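Local coordinates for calcium uptake protein 2, mitochondrial (Homo sapiens, PDB 6LB7) that binds calcium through an EF-hand and, paired with calcium uptake protein 1, probably regulates calcium entry through the mitochondrial calcium uniporter, at residues 207-211 / 242-246; 210-215 / 314-318; 59-63 / 155-161; 85-89 / 121-125. All blocks are in the same frame, centred on the assembly; numbering follows the deposited sequence.

Interaction 1 (207-211 / 242-246)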
loop_
_atom_site.group_PDB
_atom_site.type_symbol
_atom_site.label_atom_id
_atom_site.label_comp_id
_atom_site.label_asym_id
_atom_site.label_seq_id
_atom_site.Cartn_x
_atom_site.Cartn_y
_atom_site.Cartn_z
ATOM N N PHE B 207 18.153 -22.079 -10.678
ATOM C CA PHE B 207 17.399 -21.055 -9.963
ATOM C C PHE B 207 17.807 -19.656 -10.426
ATOM O O PHE B 207 16.962 -18.764 -10.581
ATOM C CB PHE B 207 17.612 -21.235 -8.457
ATOM C CG PHE B 207 17.007 -20.142 -7.623
ATOM C CD1 PHE B 207 15.642 -20.104 -7.406
ATOM C CD2 PHE B 207 17.805 -19.145 -7.071
ATOM C CE1 PHE B 207 15.070 -19.082 -6.648
ATOM C CE2 PHE B 207 17.239 -18.114 -6.328
ATOM C CZ PHE B 207 15.871 -18.091 -6.110
ATOM N N ALA B 208 19.092 -19.454 -10.692
ATOM C CA ALA B 208 19.521 -18.167 -11.226
ATOM C C ALA B 208 18.887 -17.899 -12.586
ATOM O O ALA B 208 18.464 -16.774 -12.865
ATOM C CB ALA B 208 21.045 -18.116 -11.323
ATOM N N GLU B 209 18.811 -18.923 -13.445
ATOM C CA GLU B 209 18.163 -18.746 -14.747
ATOM C C GLU B 209 16.703 -18.367 -14.598
ATOM O O GLU B 209 16.207 -17.500 -15.330
ATOM C CB GLU B 209 18.253 -20.019 -15.583
ATOM C CG GLU B 209 19.609 -20.391 -16.091
ATOM C CD GLU B 209 19.590 -21.792 -16.662
ATOM O OE1 GLU B 209 20.645 -22.448 -16.690
ATOM O OE2 GLU B 209 18.492 -22.256 -17.051
ATOM N N TRP B 210 15.981 -19.033 -13.687
ATOM C CA TRP B 210 14.614 -18.603 -13.400
ATOM C C TRP B 210 14.588 -17.145 -12.942
ATOM O O TRP B 210 13.794 -16.332 -13.429
ATOM C CB TRP B 210 13.997 -19.514 -12.330
ATOM C CG TRP B 210 12.686 -18.995 -11.821
ATOM C CD1 TRP B 210 11.441 -19.185 -12.389
ATOM C CD2 TRP B 210 12.470 -18.220 -10.632
ATOM N NE1 TRP B 210 10.484 -18.569 -11.628
ATOM C CE2 TRP B 210 11.089 -17.972 -10.545
ATOM C CE3 TRP B 210 13.315 -17.701 -9.643
ATOM C CZ2 TRP B 210 10.526 -17.215 -9.508
ATOM C CZ3 TRP B 210 12.752 -16.944 -8.606
ATOM C CH2 TRP B 210 11.369 -16.712 -8.550
ATOM N N LEU B 211 15.468 -16.790 -12.002
ATOM C CA LEU B 211 15.385 -15.472 -11.375
ATOM C C LEU B 211 15.637 -14.357 -12.385
ATOM O O LEU B 211 15.016 -13.294 -12.309
ATOM C CB LEU B 211 16.384 -15.391 -10.215
ATOM C CG LEU B 211 16.472 -14.124 -9.361
ATOM C CD1 LEU B 211 15.206 -13.915 -8.610
ATOM C CD2 LEU B 211 17.638 -14.225 -8.379
ATOM N N PHE B 242 12.159 -23.643 -3.233
ATOM C CA PHE B 242 11.793 -22.741 -4.313
ATOM C C PHE B 242 10.465 -22.067 -4.017
ATOM O O PHE B 242 10.325 -20.850 -4.198
ATOM C CB PHE B 242 11.741 -23.508 -5.638
ATOM C CG PHE B 242 11.325 -22.675 -6.807
ATOM C CD1 PHE B 242 10.100 -22.886 -7.411
ATOM C CD2 PHE B 242 12.174 -21.690 -7.318
ATOM C CE1 PHE B 242 9.716 -22.143 -8.500
ATOM C CE2 PHE B 242 11.795 -20.929 -8.417
ATOM C CZ PHE B 242 10.570 -21.148 -9.011
ATOM N N LYS B 243 9.476 -22.839 -3.548
ATOM C CA LYS B 243 8.170 -22.264 -3.229
ATOM C C LYS B 243 8.289 -21.165 -2.178
ATOM O O LYS B 243 7.603 -20.139 -2.269
ATOM C CB LYS B 243 7.196 -23.351 -2.741
ATOM C CG LYS B 243 6.704 -24.290 -3.823
ATOM C CD LYS B 243 5.823 -25.425 -3.247
ATOM C CE LYS B 243 5.235 -26.240 -4.375
ATOM N NZ LYS B 243 4.340 -27.338 -3.932
ATOM N N SER B 244 9.156 -21.356 -1.181
ATOM C CA SER B 244 9.323 -20.338 -0.140
ATOM C C SER B 244 9.854 -19.039 -0.720
ATOM O O SER B 244 9.410 -17.957 -0.326
ATOM C CB SER B 244 10.268 -20.820 0.963
ATOM O OG SER B 244 9.740 -21.989 1.542
ATOM N N PHE B 245 10.825 -19.124 -1.636
ATOM C CA PHE B 245 11.300 -17.909 -2.283
ATOM C C PHE B 245 10.197 -17.247 -3.081
ATOM O O PHE B 245 10.068 -16.017 -3.061
ATOM C CB PHE B 245 12.487 -18.173 -3.200
ATOM C CG PHE B 245 13.117 -16.910 -3.706
ATOM C CD1 PHE B 245 14.070 -16.248 -2.937
ATOM C CD2 PHE B 245 12.723 -16.355 -4.929
ATOM C CE1 PHE B 245 14.645 -15.071 -3.387
ATOM C CE2 PHE B 245 13.287 -15.169 -5.393
ATOM C CZ PHE B 245 14.256 -14.521 -4.607
ATOM N N CYS B 246 9.413 -18.035 -3.825
ATOM C CA CYS B 246 8.345 -17.431 -4.613
ATOM C C CYS B 246 7.332 -16.730 -3.721
ATOM O O CYS B 246 6.816 -15.667 -4.079
ATOM C CB CYS B 246 7.661 -18.474 -5.507
ATOM S SG CYS B 246 8.735 -19.135 -6.801
#
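An aromatic cluster in the hydrophobic core of the C-terminal helical lobe joins helices 204-211 and 239-249. The two short helical segments run nearly the same way, at 24°, but their axes stay 12.8 Å apart, and it takes large side chains to fill that gap. Four of them do most of it: Phe-207 and Trp-210, one turn apart on the first helix, meet Phe-242 and Phe-245 on the second. Two T-shaped (edge-to-face) pairs set the pattern. The edge of Phe-207 points at the face of Phe-245, with centroids 5.2 Å apart and planes at 89°. The edge of Phe-242 points at the face of Trp-210, its CE2 lying 3.6 Å from Trp-210 CD2 and the planes at 80°. Trp-210 also meets Phe-245 rim to rim, with Trp-210 CZ3 3.7 Å from Phe-245 CE2. No hydrogen bond crosses between the segments; the indole NE1 instead bonds to Glu-191 of helix 173-196. Around the cluster lie helices 288-298 and 308-320, with Ile-290 and Phe-311 resting on Phe-245, so the rings sit where several helices of the lobe converge. Leu-211 adds its CD1 4.0 Å from Phe-245 CE2. At the far end the sulfur of Cys-246 takes up an oblique position beside the indole, SG 3.8 Å from Trp-210 CZ2.

Interaction 2 (210-215 / 314-318)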
loop_
_atom_site.group_PDB
_atom_site.type_symbol
_atom_site.label_atom_id
_atom_site.label_comp_id
_atom_site.label_asym_id
_atom_site.label_seq_id
_atom_site.Cartn_x
_atom_site.Cartn_y
_atom_site.Cartn_z
ATOM N N TRP B 210 15.981 -19.033 -13.687
ATOM C CA TRP B 210 14.614 -18.603 -13.400
ATOM C C TRP B 210 14.588 -17.145 -12.942
ATOM O O TRP B 210 13.794 -16.332 -13.429
ATOM C CB TRP B 210 13.997 -19.514 -12.330
ATOM C CG TRP B 210 12.686 -18.995 -11.821
ATOM C CD1 TRP B 210 11.441 -19.185 -12.389
ATOM C CD2 TRP B 210 12.470 -18.220 -10.632
ATOM N NE1 TRP B 210 10.484 -18.569 -11.628
ATOM C CE2 TRP B 210 11.089 -17.972 -10.545
ATOM C CE3 TRP B 210 13.315 -17.701 -9.643
ATOM C CZ2 TRP B 210 10.526 -17.215 -9.508
ATOM C CZ3 TRP B 210 12.752 -16.944 -8.606
ATOM C CH2 TRP B 210 11.369 -16.712 -8.550
ATOM N N LEU B 211 15.468 -16.790 -12.002
ATOM C CA LEU B 211 15.385 -15.472 -11.375
ATOM C C LEU B 211 15.637 -14.357 -12.385
ATOM O O LEU B 211 15.016 -13.294 -12.309
ATOM C CB LEU B 211 16.384 -15.391 -10.215
ATOM C CG LEU B 211 16.472 -14.124 -9.361
ATOM C CD1 LEU B 211 15.206 -13.915 -8.610
ATOM C CD2 LEU B 211 17.638 -14.225 -8.379
ATOM N N LEU B 212 16.538 -14.588 -13.336
ATOM C CA LEU B 212 16.972 -13.604 -14.314
ATOM C C LEU B 212 16.218 -13.717 -15.631
ATOM O O LEU B 212 16.552 -13.020 -16.587
ATOM C CB LEU B 212 18.486 -13.761 -14.570
ATOM C CG LEU B 212 19.395 -13.440 -13.381
ATOM C CD1 LEU B 212 20.827 -13.886 -13.649
ATOM C CD2 LEU B 212 19.336 -11.948 -13.117
ATOM N N PHE B 213 15.210 -14.580 -15.702
ATOM C CA PHE B 213 14.578 -14.883 -16.981
ATOM C C PHE B 213 13.929 -13.656 -17.621
ATOM O O PHE B 213 13.910 -13.547 -18.850
ATOM C CB PHE B 213 13.551 -15.983 -16.785
ATOM C CG PHE B 213 13.050 -16.579 -18.069
ATOM C CD1 PHE B 213 13.883 -17.333 -18.864
ATOM C CD2 PHE B 213 11.744 -16.386 -18.468
ATOM C CE1 PHE B 213 13.423 -17.884 -20.042
ATOM C CE2 PHE B 213 11.275 -16.942 -19.655
ATOM C CZ PHE B 213 12.106 -17.690 -20.433
ATOM N N PHE B 214 13.391 -12.733 -16.822
ATOM C CA PHE B 214 12.755 -11.531 -17.352
ATOM C C PHE B 214 13.640 -10.292 -17.228
ATOM O O PHE B 214 13.138 -9.162 -17.300
ATOM C CB PHE B 214 11.409 -11.303 -16.661
ATOM C CG PHE B 214 10.384 -12.348 -17.001
ATOM C CD1 PHE B 214 9.819 -12.398 -18.267
ATOM C CD2 PHE B 214 10.012 -13.302 -16.068
ATOM C CE1 PHE B 214 8.879 -13.373 -18.590
ATOM C CE2 PHE B 214 9.080 -14.279 -16.377
ATOM C CZ PHE B 214 8.512 -14.322 -17.646
ATOM N N THR B 215 14.944 -10.482 -17.050
ATOM C CA THR B 215 15.885 -9.394 -16.803
ATOM C C THR B 215 16.725 -9.167 -18.053
ATOM O O THR B 215 17.544 -10.013 -18.414
ATOM C CB THR B 215 16.783 -9.717 -15.614
ATOM O OG1 THR B 215 15.990 -9.741 -14.422
ATOM C CG2 THR B 215 17.881 -8.663 -15.489
ATOM N N VAL B 314 15.574 -6.843 -10.199
ATOM C CA VAL B 314 15.354 -8.146 -10.834
ATOM C C VAL B 314 14.082 -8.803 -10.297
ATOM O O VAL B 314 13.318 -9.419 -11.050
ATOM C CB VAL B 314 16.595 -9.042 -10.641
ATOM C CG1 VAL B 314 16.310 -10.497 -11.063
ATOM C CG2 VAL B 314 17.795 -8.481 -11.424
ATOM N N LEU B 315 13.846 -8.692 -8.990
ATOM C CA LEU B 315 12.621 -9.214 -8.400
ATOM C C LEU B 315 11.402 -8.567 -9.026
ATOM O O LEU B 315 10.399 -9.241 -9.300
ATOM C CB LEU B 315 12.620 -8.974 -6.886
ATOM C CG LEU B 315 13.566 -9.842 -6.061
ATOM C CD1 LEU B 315 13.322 -9.611 -4.584
ATOM C CD2 LEU B 315 13.371 -11.296 -6.420
ATOM N N LYS B 316 11.467 -7.251 -9.252
ATOM C CA LYS B 316 10.372 -6.571 -9.927
ATOM C C LYS B 316 10.257 -7.004 -11.382
ATOM O O LYS B 316 9.141 -7.109 -11.893
ATOM C CB LYS B 316 10.530 -5.055 -9.794
ATOM C CG LYS B 316 10.156 -4.532 -8.397
ATOM C CD LYS B 316 10.265 -3.012 -8.300
ATOM C CE LYS B 316 11.559 -2.574 -7.616
ATOM N NZ LYS B 316 12.275 -1.451 -8.306
ATOM N N ASN B 317 11.372 -7.291 -12.065
ATOM C CA ASN B 317 11.260 -7.944 -13.372
ATOM C C ASN B 317 10.451 -9.241 -13.257
ATOM O O ASN B 317 9.569 -9.504 -14.079
ATOM C CB ASN B 317 12.640 -8.260 -13.976
ATOM C CG ASN B 317 13.524 -7.017 -14.209
ATOM O OD1 ASN B 317 14.750 -7.114 -14.141
ATOM N ND2 ASN B 317 12.912 -5.874 -14.513
ATOM N N ARG B 318 10.772 -10.087 -12.263
ATOM C CA ARG B 318 10.064 -11.363 -12.105
ATOM C C ARG B 318 8.569 -11.132 -11.943
ATOM O O ARG B 318 7.758 -11.695 -12.684
ATOM C CB ARG B 318 10.579 -12.143 -10.893
ATOM C CG ARG B 318 11.847 -12.999 -11.048
ATOM C CD ARG B 318 11.747 -14.187 -12.025
ATOM N NE ARG B 318 10.419 -14.742 -12.232
ATOM C CZ ARG B 318 10.124 -15.675 -13.142
ATOM N NH1 ARG B 318 11.066 -16.177 -13.942
ATOM N NH2 ARG B 318 8.869 -16.107 -13.259
#
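Start at Trp-210, in the last turn of helix 204-211. Its carbonyl O accepts a hydrogen bond from Arg-318 NH1 at 2.8 Å, while its indole lies flat under the guanidinium, centres 3.7 Å apart and planes at 21°: a stacked cation-pi contact. Arg-318 CD sits over the six-membered ring as a CH-pi contact. Glu-191 serves both residues, hydrogen-bonding Trp-210 NE1 and forming a salt bridge with Arg-318 NH2. Leu-211 packs its CD1 3.9 Å from Leu-315 CD2, and Leu-212 brings CD2 3.9 Å from Val-314 CG1. At Leu-212 the helix gives way to a type I turn, 212-215, so the contact fastens a helix end in the C-terminal EF-hand-like lobe to the chain's last helix, 308-320. Phe-213 only brushes Arg-318. Phe-214 offers its edge to the guanidinium face opposite the indole, CE2 3.6 Å from Arg-318 NH2. Last comes Thr-215, whose OG1 donates to Asn-317 OD1 at 2.9 Å.

Interaction 3 (59-63 / 155-161); sequences TLSGI and NTTLQMR
Lay the end of helix 53-60 against the start of helix 157-163, the segments in step: the CA atoms of Leu-60 and Thr-157 sit 6.3 Å apart, those of Ile-63 and Arg-161 7.3 Å. The first segment is helical through Leu-60, then unwinds through Gly-62 at phi/psi 137/-11. Leu-60 (m, t) and Ile-63 (t, t) both point CA-to-CB toward the other segment. On segment 155-161, extended Asn-155 presents its O 3.3 Å from Leu-60 CD1. Thr-156, chi1 p, is the N-cap: its OG1 accepts from Gln-159 N and NE2, both at 3.3 Å, and also meets Glu-86 of helix 84-94. Thr-157 opens the helix with its N 3.6 Å from Leu-60 CD2 and its O 3.5 Å from Ile-63 CD1; its hydroxyl bonds to Leu-81. Met-160, chi1 and chi2 both m, places CG 4.1 Å from Leu-60 CD1 and CB 4.0 Å from Ile-63 CD1. Arg-161 follows, CB 3.6 Å from Ile-63 CD1, its guanidinium in cation-pi contact with Phe-72. This joins the region ahead of the N-terminal EF-hand lobe to a helix within it. With no hydrogen bond between the segments, the fit rests on Leu-60 and Ile-63 pressing on a capped helix start.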
loop_
_atom_site.group_PDB
_atom_site.type_symbol
_atom_site.label_atom_id
_atom_site.label_comp_id
_atom_site.label_asym_id
_atom_site.label_seq_id
_atom_site.Cartn_x
_atom_site.Cartn_y
_atom_site.Cartn_z
ATOM N N THR B 59 -15.957 -27.750 -25.609
ATOM C CA THR B 59 -14.709 -27.461 -24.915
ATOM C C THR B 59 -14.933 -27.190 -23.430
ATOM O O THR B 59 -13.992 -27.280 -22.636
ATOM C CB THR B 59 -14.008 -26.278 -25.583
ATOM O OG1 THR B 59 -13.691 -26.600 -26.911
ATOM C CG2 THR B 59 -12.744 -25.931 -24.869
ATOM N N LEU B 60 -16.167 -26.913 -23.010
ATOM C CA LEU B 60 -16.360 -26.633 -21.593
ATOM C C LEU B 60 -16.819 -27.858 -20.819
ATOM O O LEU B 60 -16.456 -28.010 -19.652
ATOM C CB LEU B 60 -17.342 -25.472 -21.390
ATOM C CG LEU B 60 -16.732 -24.112 -21.735
ATOM C CD1 LEU B 60 -17.673 -22.962 -21.402
ATOM C CD2 LEU B 60 -15.372 -23.932 -21.034
ATOM N N SER B 61 -17.598 -28.736 -21.439
ATOM C CA SER B 61 -18.074 -29.940 -20.762
ATOM C C SER B 61 -16.924 -30.917 -20.567
ATOM O O SER B 61 -16.359 -31.422 -21.541
ATOM C CB SER B 61 -19.191 -30.611 -21.560
ATOM O OG SER B 61 -20.446 -29.992 -21.335
ATOM N N GLY B 62 -16.571 -31.203 -19.323
ATOM C CA GLY B 62 -15.377 -32.004 -19.141
ATOM C C GLY B 62 -14.497 -31.501 -18.026
ATOM O O GLY B 62 -13.578 -32.204 -17.597
ATOM N N ILE B 63 -14.804 -30.302 -17.520
ATOM C CA ILE B 63 -14.178 -29.770 -16.321
ATOM C C ILE B 63 -14.364 -30.695 -15.123
ATOM O O ILE B 63 -13.819 -30.426 -14.049
ATOM C CB ILE B 63 -14.739 -28.354 -16.035
ATOM C CG1 ILE B 63 -13.710 -27.497 -15.303
ATOM C CG2 ILE B 63 -16.043 -28.429 -15.228
ATOM C CD1 ILE B 63 -14.232 -26.131 -14.884
ATOM N N ASN B 155 -19.607 -18.240 -22.050
ATOM C CA ASN B 155 -19.370 -19.133 -20.924
ATOM C C ASN B 155 -17.913 -19.602 -20.952
ATOM O O ASN B 155 -17.340 -19.786 -22.027
ATOM C CB ASN B 155 -20.330 -20.320 -20.997
ATOM C CG ASN B 155 -20.552 -20.973 -19.674
ATOM O OD1 ASN B 155 -20.492 -20.368 -18.664
ATOM N ND2 ASN B 155 -20.829 -22.217 -19.674
ATOM N N THR B 156 -17.303 -19.762 -19.772
ATOM C CA THR B 156 -15.859 -19.981 -19.679
ATOM C C THR B 156 -15.533 -21.015 -18.607
ATOM O O THR B 156 -16.357 -21.337 -17.755
ATOM C CB THR B 156 -15.087 -18.693 -19.336
ATOM O OG1 THR B 156 -15.437 -18.283 -18.004
ATOM C CG2 THR B 156 -15.395 -17.578 -20.336
ATOM N N THR B 157 -14.289 -21.504 -18.647
ATOM C CA THR B 157 -13.802 -22.469 -17.658
ATOM C C THR B 157 -13.994 -21.971 -16.228
ATOM O O THR B 157 -14.515 -22.700 -15.378
ATOM C CB THR B 157 -12.326 -22.779 -17.908
ATOM O OG1 THR B 157 -12.160 -23.286 -19.235
ATOM C CG2 THR B 157 -11.816 -23.810 -16.907
ATOM N N LEU B 158 -13.562 -20.734 -15.934
ATOM C CA LEU B 158 -13.708 -20.223 -14.567
ATOM C C LEU B 158 -15.180 -20.083 -14.171
ATOM O O LEU B 158 -15.567 -20.407 -13.041
ATOM C CB LEU B 158 -12.988 -18.880 -14.411
ATOM C CG LEU B 158 -11.457 -18.865 -14.357
ATOM C CD1 LEU B 158 -10.963 -17.516 -13.876
ATOM C CD2 LEU B 158 -10.896 -20.007 -13.468
ATOM N N GLN B 159 -16.017 -19.581 -15.068
ATOM C CA GLN B 159 -17.424 -19.439 -14.701
ATOM C C GLN B 159 -18.060 -20.804 -14.439
ATOM O O GLN B 159 -18.880 -20.947 -13.527
ATOM C CB GLN B 159 -18.174 -18.669 -15.784
ATOM C CG GLN B 159 -17.720 -17.237 -15.917
ATOM C CD GLN B 159 -18.557 -16.468 -16.899
ATOM O OE1 GLN B 159 -19.462 -15.734 -16.510
ATOM N NE2 GLN B 159 -18.272 -16.635 -18.185
ATOM N N MET B 160 -17.662 -21.825 -15.204
ATOM C CA MET B 160 -18.097 -23.196 -14.931
ATOM C C MET B 160 -17.626 -23.673 -13.564
ATOM O O MET B 160 -18.417 -24.192 -12.767
ATOM C CB MET B 160 -17.553 -24.144 -15.997
ATOM C CG MET B 160 -18.041 -23.881 -17.389
ATOM S SD MET B 160 -19.698 -24.540 -17.551
ATOM C CE MET B 160 -19.581 -25.989 -16.503
ATOM N N ARG B 161 -16.320 -23.558 -13.312
ATOM C CA ARG B 161 -15.748 -24.036 -12.060
ATOM C C ARG B 161 -16.381 -23.341 -10.858
ATOM O O ARG B 161 -16.662 -23.976 -9.836
ATOM C CB ARG B 161 -14.237 -23.812 -12.094
ATOM C CG ARG B 161 -13.516 -23.848 -10.798
ATOM C CD ARG B 161 -13.459 -25.184 -10.184
ATOM N NE ARG B 161 -12.249 -25.488 -9.755
ATOM C CZ ARG B 161 -11.980 -25.671 -8.605
ATOM N NH1 ARG B 161 -12.833 -25.570 -7.755
ATOM N NH2 ARG B 161 -10.852 -25.940 -8.300
#

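Interaction 4 (85-89 / 121-125); sequences TEYLF and FFKLQ
Set helices 84-94 and 118-129 across each other, their short segments at 108° with axes 10.0 Å apart at closest, and bring the CA atoms of Thr-85 and Gln-125 to 5.6 Å. Helix 118-129 leaves the calcium-binding EF-hand loop; it is kinked here, Leu-124 N reaching Phe-121 O at 3.1 Å. Phe-121 (chi1 t, chi2 68°) sets its edge against the face of Phe-89 (chi1 t, chi2 -109°) in a T-shaped pair, centroids 5.7 Å apart and planes at 89°. Leu-124 (m, t) places CD1 3.8 Å from Phe-89 CD2, and its CB lies 3.5 Å from CG2 of Thr-85, chi1 m. Gln-125, chi1 t and chi2 p, brings its end near Thr-85: water 1 accepts from Thr-85 N at 3.0 Å and donates to Gln-125 OE1 at 3.1 Å. Aromatic side chains of the calcium uptake protein 1 chain pack on Thr-85 and Leu-124. Apolar packing thus binds the EF-hand's outgoing helix to its neighbour close to the partner chain, with one water bridging Thr-85 N and Gln-125 OE1.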
loop_
_atom_site.group_PDB
_atom_site.type_symbol
_atom_site.label_atom_id
_atom_site.label_comp_id
_atom_site.label_asym_id
_atom_site.label_seq_id
_atom_site.Cartn_x
_atom_site.Cartn_y
_atom_site.Cartn_z
ATOM N N THR B 85 -10.813 -10.653 -19.703
ATOM C CA THR B 85 -11.160 -10.259 -18.338
ATOM C C THR B 85 -10.598 -11.242 -17.319
ATOM O O THR B 85 -9.979 -10.857 -16.315
ATOM C CB THR B 85 -12.688 -10.192 -18.204
ATOM O OG1 THR B 85 -13.205 -9.123 -19.015
ATOM C CG2 THR B 85 -13.100 -9.992 -16.758
ATOM N N GLU B 86 -10.810 -12.529 -17.570
ATOM C CA GLU B 86 -10.378 -13.551 -16.626
ATOM C C GLU B 86 -8.853 -13.670 -16.591
ATOM O O GLU B 86 -8.270 -13.882 -15.523
ATOM C CB GLU B 86 -11.047 -14.870 -17.003
ATOM C CG GLU B 86 -12.567 -14.767 -16.930
ATOM C CD GLU B 86 -13.264 -16.017 -17.439
ATOM O OE1 GLU B 86 -12.654 -16.754 -18.249
ATOM O OE2 GLU B 86 -14.427 -16.257 -17.033
ATOM N N TYR B 87 -8.198 -13.504 -17.740
ATOM C CA TYR B 87 -6.733 -13.459 -17.801
ATOM C C TYR B 87 -6.167 -12.365 -16.888
ATOM O O TYR B 87 -5.263 -12.617 -16.084
ATOM C CB TYR B 87 -6.312 -13.271 -19.274
ATOM C CG TYR B 87 -4.897 -12.794 -19.530
ATOM C CD1 TYR B 87 -4.647 -11.484 -19.935
ATOM C CD2 TYR B 87 -3.806 -13.659 -19.392
ATOM C CE1 TYR B 87 -3.334 -11.047 -20.187
ATOM C CE2 TYR B 87 -2.495 -13.225 -19.625
ATOM C CZ TYR B 87 -2.271 -11.928 -20.023
ATOM O OH TYR B 87 -0.988 -11.505 -20.269
ATOM N N LEU B 88 -6.718 -11.150 -16.962
ATOM C CA LEU B 88 -6.247 -10.075 -16.085
ATOM C C LEU B 88 -6.506 -10.391 -14.615
ATOM O O LEU B 88 -5.677 -10.088 -13.751
ATOM C CB LEU B 88 -6.919 -8.752 -16.455
ATOM C CG LEU B 88 -6.684 -8.163 -17.849
ATOM C CD1 LEU B 88 -7.306 -6.768 -17.884
ATOM C CD2 LEU B 88 -5.181 -8.124 -18.167
ATOM N N PHE B 89 -7.659 -10.984 -14.312
ATOM C CA PHE B 89 -7.960 -11.352 -12.934
ATOM C C PHE B 89 -6.953 -12.363 -12.390
ATOM O O PHE B 89 -6.433 -12.207 -11.276
ATOM C CB PHE B 89 -9.383 -11.903 -12.843
ATOM C CG PHE B 89 -9.732 -12.402 -11.481
ATOM C CD1 PHE B 89 -9.872 -13.756 -11.243
ATOM C CD2 PHE B 89 -9.873 -11.512 -10.428
ATOM C CE1 PHE B 89 -10.181 -14.208 -9.972
ATOM C CE2 PHE B 89 -10.168 -11.959 -9.165
ATOM C CZ PHE B 89 -10.323 -13.306 -8.939
ATOM N N PHE B 121 -19.289 -11.724 -10.229
ATOM C CA PHE B 121 -18.068 -11.949 -11.000
ATOM C C PHE B 121 -18.141 -11.224 -12.331
ATOM O O PHE B 121 -17.121 -10.766 -12.852
ATOM C CB PHE B 121 -17.864 -13.447 -11.210
ATOM C CG PHE B 121 -16.487 -13.829 -11.667
ATOM C CD1 PHE B 121 -15.397 -13.690 -10.819
ATOM C CD2 PHE B 121 -16.286 -14.359 -12.940
ATOM C CE1 PHE B 121 -14.122 -14.067 -11.230
ATOM C CE2 PHE B 121 -15.012 -14.734 -13.364
ATOM C CZ PHE B 121 -13.932 -14.592 -12.505
ATOM N N PHE B 122 -19.351 -11.081 -12.875
ATOM C CA PHE B 122 -19.550 -10.424 -14.155
ATOM C C PHE B 122 -19.196 -8.944 -14.105
ATOM O O PHE B 122 -19.005 -8.325 -15.152
ATOM C CB PHE B 122 -21.008 -10.616 -14.605
ATOM C CG PHE B 122 -21.263 -10.166 -16.010
ATOM C CD1 PHE B 122 -20.837 -10.937 -17.082
ATOM C CD2 PHE B 122 -21.914 -8.973 -16.264
ATOM C CE1 PHE B 122 -21.059 -10.532 -18.388
ATOM C CE2 PHE B 122 -22.143 -8.554 -17.569
ATOM C CZ PHE B 122 -21.714 -9.337 -18.634
ATOM N N LYS B 123 -19.098 -8.365 -12.914
ATOM C CA LYS B 123 -18.667 -6.980 -12.805
ATOM C C LYS B 123 -17.292 -6.760 -13.431
ATOM O O LYS B 123 -17.031 -5.684 -13.984
ATOM C CB LYS B 123 -18.652 -6.561 -11.335
ATOM C CG LYS B 123 -18.279 -5.096 -11.103
ATOM C CD LYS B 123 -18.155 -4.784 -9.612
ATOM C CE LYS B 123 -16.938 -5.479 -8.994
ATOM N NZ LYS B 123 -17.020 -5.608 -7.499
ATOM N N LEU B 124 -16.395 -7.751 -13.348
ATOM C CA LEU B 124 -15.073 -7.581 -13.955
ATOM C C LEU B 124 -15.191 -7.382 -15.465
ATOM O O LEU B 124 -14.534 -6.503 -16.040
ATOM C CB LEU B 124 -14.179 -8.784 -13.632
ATOM C CG LEU B 124 -13.982 -9.096 -12.133
ATOM C CD1 LEU B 124 -13.128 -10.338 -11.913
ATOM C CD2 LEU B 124 -13.399 -7.904 -11.375
ATOM N N GLN B 125 -16.048 -8.174 -16.116
ATOM C CA GLN B 125 -16.269 -8.025 -17.555
ATOM C C GLN B 125 -16.868 -6.664 -17.878
ATOM O O GLN B 125 -16.461 -6.009 -18.849
ATOM C CB GLN B 125 -17.175 -9.156 -18.054
ATOM C CG GLN B 125 -17.565 -9.057 -19.530
ATOM C CD GLN B 125 -16.387 -9.230 -20.479
ATOM O OE1 GLN B 125 -15.916 -10.349 -20.701
ATOM N NE2 GLN B 125 -15.912 -8.123 -21.056
HETATM O O HOH W 1 -13.042 -10.230 -21.722
#

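How the interactions relate
From the N terminus, segment 59-63 opens the first loop, which interaction 3 closes at 155-161. Interaction 4 nests inside it, joining 85-89 to 121-125 around the calcium-binding EF-hand loop. The two touch through Glu-86 and Thr-156, so helices 84-94, 118-129 and 157-163 are tied together in the N-terminal lobe. Helix 173-196 then leads to the C-terminal lobe. There helix 204-211 starts both remaining contacts: interaction 1 closes early, at 242-246, and interaction 2 at 314-318, near the chain's end. They share Trp-210 and Leu-211 and touch through Phe-245 and Leu-315. The two pairs lie on opposite sides of the chain's centre; interactions 1 and 3 are centred about 32 Å apart.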